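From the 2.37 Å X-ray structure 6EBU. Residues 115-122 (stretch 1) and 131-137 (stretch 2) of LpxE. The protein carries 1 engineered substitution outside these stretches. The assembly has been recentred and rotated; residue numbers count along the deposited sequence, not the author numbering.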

# COMPACT_ATOMS: atom_id res chain seq x y z
N THR A 115 5.84 4.60 -1.19
CA THR A 115 7.18 4.78 -1.75
C THR A 115 7.14 5.70 -2.96
O THR A 115 7.97 6.60 -3.10
N ILE A 116 6.18 5.47 -3.86
CA ILE A 116 6.00 6.34 -5.02
C ILE A 116 5.71 7.76 -4.57
O ILE A 116 6.34 8.72 -5.04
N ALA A 117 4.77 7.92 -3.64
CA ALA A 117 4.37 9.26 -3.21
C ALA A 117 5.51 9.98 -2.49
O ALA A 117 5.66 11.19 -2.64
N THR A 118 6.31 9.25 -1.71
CA THR A 118 7.40 9.89 -0.97
C THR A 118 8.49 10.39 -1.92
O THR A 118 8.95 11.53 -1.81
N VAL A 119 8.91 9.54 -2.87
CA VAL A 119 10.01 9.91 -3.75
C VAL A 119 9.57 10.96 -4.76
O VAL A 119 10.33 11.88 -5.08
N LEU A 120 8.34 10.86 -5.27
CA LEU A 120 7.91 11.77 -6.31
C LEU A 120 7.41 13.11 -5.77
O LEU A 120 7.35 14.08 -6.53
N SER A 121 7.04 13.18 -4.49
CA SER A 121 6.65 14.46 -3.90
C SER A 121 7.84 15.35 -3.57
O SER A 121 7.65 16.55 -3.38
N HIS A 122 9.04 14.78 -3.49
CA HIS A 122 10.20 15.54 -3.03
C HIS A 122 10.52 16.68 -3.99
O HIS A 122 10.68 16.47 -5.20
N ILE A 131 -1.80 15.29 -4.32
CA ILE A 131 -2.29 14.30 -5.26
C ILE A 131 -1.65 12.94 -4.99
O ILE A 131 -2.33 11.91 -4.92
N LEU A 132 -0.33 12.93 -4.82
CA LEU A 132 0.39 11.67 -4.64
C LEU A 132 0.04 11.01 -3.31
O LEU A 132 -0.13 9.79 -3.24
N PHE A 133 -0.06 11.80 -2.24
CA PHE A 133 -0.34 11.22 -0.94
C PHE A 133 -1.81 10.90 -0.73
O PHE A 133 -2.13 10.05 0.11
N LEU A 134 -2.71 11.54 -1.47
CA LEU A 134 -4.09 11.06 -1.51
C LEU A 134 -4.17 9.72 -2.23
O LEU A 134 -4.93 8.83 -1.83
N TYR A 135 -3.40 9.57 -3.31
CA TYR A 135 -3.35 8.29 -4.01
C TYR A 135 -2.84 7.19 -3.09
O TYR A 135 -3.42 6.11 -3.02
N ALA A 136 -1.75 7.47 -2.36
CA ALA A 136 -1.22 6.48 -1.43
C ALA A 136 -2.22 6.15 -0.34
O ALA A 136 -2.36 4.99 0.06
N PHE A 137 -2.94 7.16 0.17
CA PHE A 137 -3.94 6.91 1.20
C PHE A 137 -5.07 6.03 0.67
O PHE A 137 -5.52 5.11 1.36

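Packing between two antiparallel helical segments of LpxE, within residues 115-122 and 131-137, whose axes run at 172° and approach to 8.5 Å. The nearest CA atoms are those of Ala 117 and Leu 132, 4.9 Å apart, and no hydrogen bond crosses the interface; contact is by van der Waals packing. Ala 117 points toward the second helix, and its small methyl fits against backbone as well as side chains: Ala 117 CB lies 3.4 Å from Leu 132 O, 3.9 Å from Leu 132 CB and 4.0 Å from Ala 136 CB. Ala 117 CB also sits over one face of the Phe 133 ring, 4.0 Å from the ring centroid and 2° off the normal, a CH-pi contact. The CA-to-CB bond of Phe 133 points sideways to the first stretch, but chi1 of -85° (m) and chi2 of -81° bring the ring nearer to the first helix, where Phe 133 CE2 reaches Ala 117 O at 3.5 Å and Ser 121 OG at 3.3 Å. Ser 121 adopts m (-61°), which turns its hydroxyl back along its own helix to donate to the carbonyl one turn earlier (Ser 121 OG to Ala 117 O, 2.6 Å). The hydroxyl proton is engaged in that bond, and Ser 121 OG also lies 3.4 Å from Leu 132 CD1. Leu 132, in the m,t rotamer, points toward the first helix and extends CD1 to 3.6 Å from Leu 120 CB. Toward the other end of the contact, Ile 116 (m,t) meets Tyr 135: Ile 116 CD1 is 3.8 Å from Tyr 135 OH, and Ile 116 CG2 is 4.4 Å from Tyr 135 CE2. Tyr 135 has chi1 of 146°, between wells; its hydroxyl is hydrogen-bonded elsewhere in the structure. Thr 115 and Val 119 point away and make no contact here.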

# COMPACT_ATOMS: atom_id res chain seq x y z
CB THR A 115 7.78 3.43 -2.13
OG1 THR A 115 7.78 2.55 -1.00
CG2 THR A 115 9.20 3.60 -2.62
CB ILE A 116 4.89 5.79 -5.92
CG1 ILE A 116 5.31 4.45 -6.54
CG2 ILE A 116 4.52 6.80 -7.00
CD1 ILE A 116 4.19 3.71 -7.24
CB ALA A 117 3.13 9.18 -2.32
CB THR A 118 7.98 8.92 0.06
OG1 THR A 118 6.98 8.63 1.05
CG2 THR A 118 9.20 9.52 0.74
CB VAL A 119 10.57 8.65 -4.45
CG1 VAL A 119 11.61 9.03 -5.49
CG2 VAL A 119 11.15 7.69 -3.42
CB LEU A 120 6.83 11.12 -7.18
CG LEU A 120 7.27 9.89 -7.97
CD1 LEU A 120 6.30 9.58 -9.10
CD2 LEU A 120 8.69 10.06 -8.52
CB SER A 121 5.83 14.24 -2.62
OG SER A 121 4.64 13.52 -2.89
CB HIS A 122 11.40 14.61 -2.89
CG HIS A 122 12.62 15.27 -2.33
ND1 HIS A 122 13.51 15.98 -3.12
CD2 HIS A 122 13.10 15.34 -1.07
CE1 HIS A 122 14.48 16.45 -2.36
NE2 HIS A 122 14.26 16.08 -1.11
CB ILE A 131 -2.04 14.76 -6.71
CG1 ILE A 131 -2.99 15.90 -7.08
CG2 ILE A 131 -2.16 13.60 -7.68
CD1 ILE A 131 -2.61 16.62 -8.36
CB LEU A 132 1.89 11.91 -4.75
CG LEU A 132 2.38 12.23 -6.16
CD1 LEU A 132 3.82 12.72 -6.12
CD2 LEU A 132 2.24 11.01 -7.05
CB PHE A 133 0.19 12.13 0.17
CG PHE A 133 1.64 11.91 0.47
CD1 PHE A 133 2.03 10.87 1.30
CD2 PHE A 133 2.61 12.72 -0.09
CE1 PHE A 133 3.37 10.65 1.57
CE2 PHE A 133 3.95 12.50 0.17
CZ PHE A 133 4.33 11.46 1.00
CB LEU A 134 -5.00 12.08 -2.18
CG LEU A 134 -6.47 11.65 -2.24
CD1 LEU A 134 -7.12 11.74 -0.86
CD2 LEU A 134 -7.25 12.45 -3.27
CB TYR A 135 -2.47 8.43 -5.26
CG TYR A 135 -1.68 7.19 -5.61
CD1 TYR A 135 -2.28 6.12 -6.26
CD2 TYR A 135 -0.34 7.08 -5.28
CE1 TYR A 135 -1.57 4.98 -6.58
CE2 TYR A 135 0.39 5.95 -5.59
CZ TYR A 135 -0.23 4.90 -6.24
OH TYR A 135 0.49 3.77 -6.55
CB ALA A 136 0.09 7.00 -0.81
CB PHE A 137 -4.49 8.23 1.74
CG PHE A 137 -5.79 8.09 2.47
CD1 PHE A 137 -5.82 7.71 3.80
CD2 PHE A 137 -7.00 8.33 1.83
CE1 PHE A 137 -7.02 7.57 4.48
CE2 PHE A 137 -8.20 8.19 2.50
CZ PHE A 137 -8.21 7.81 3.83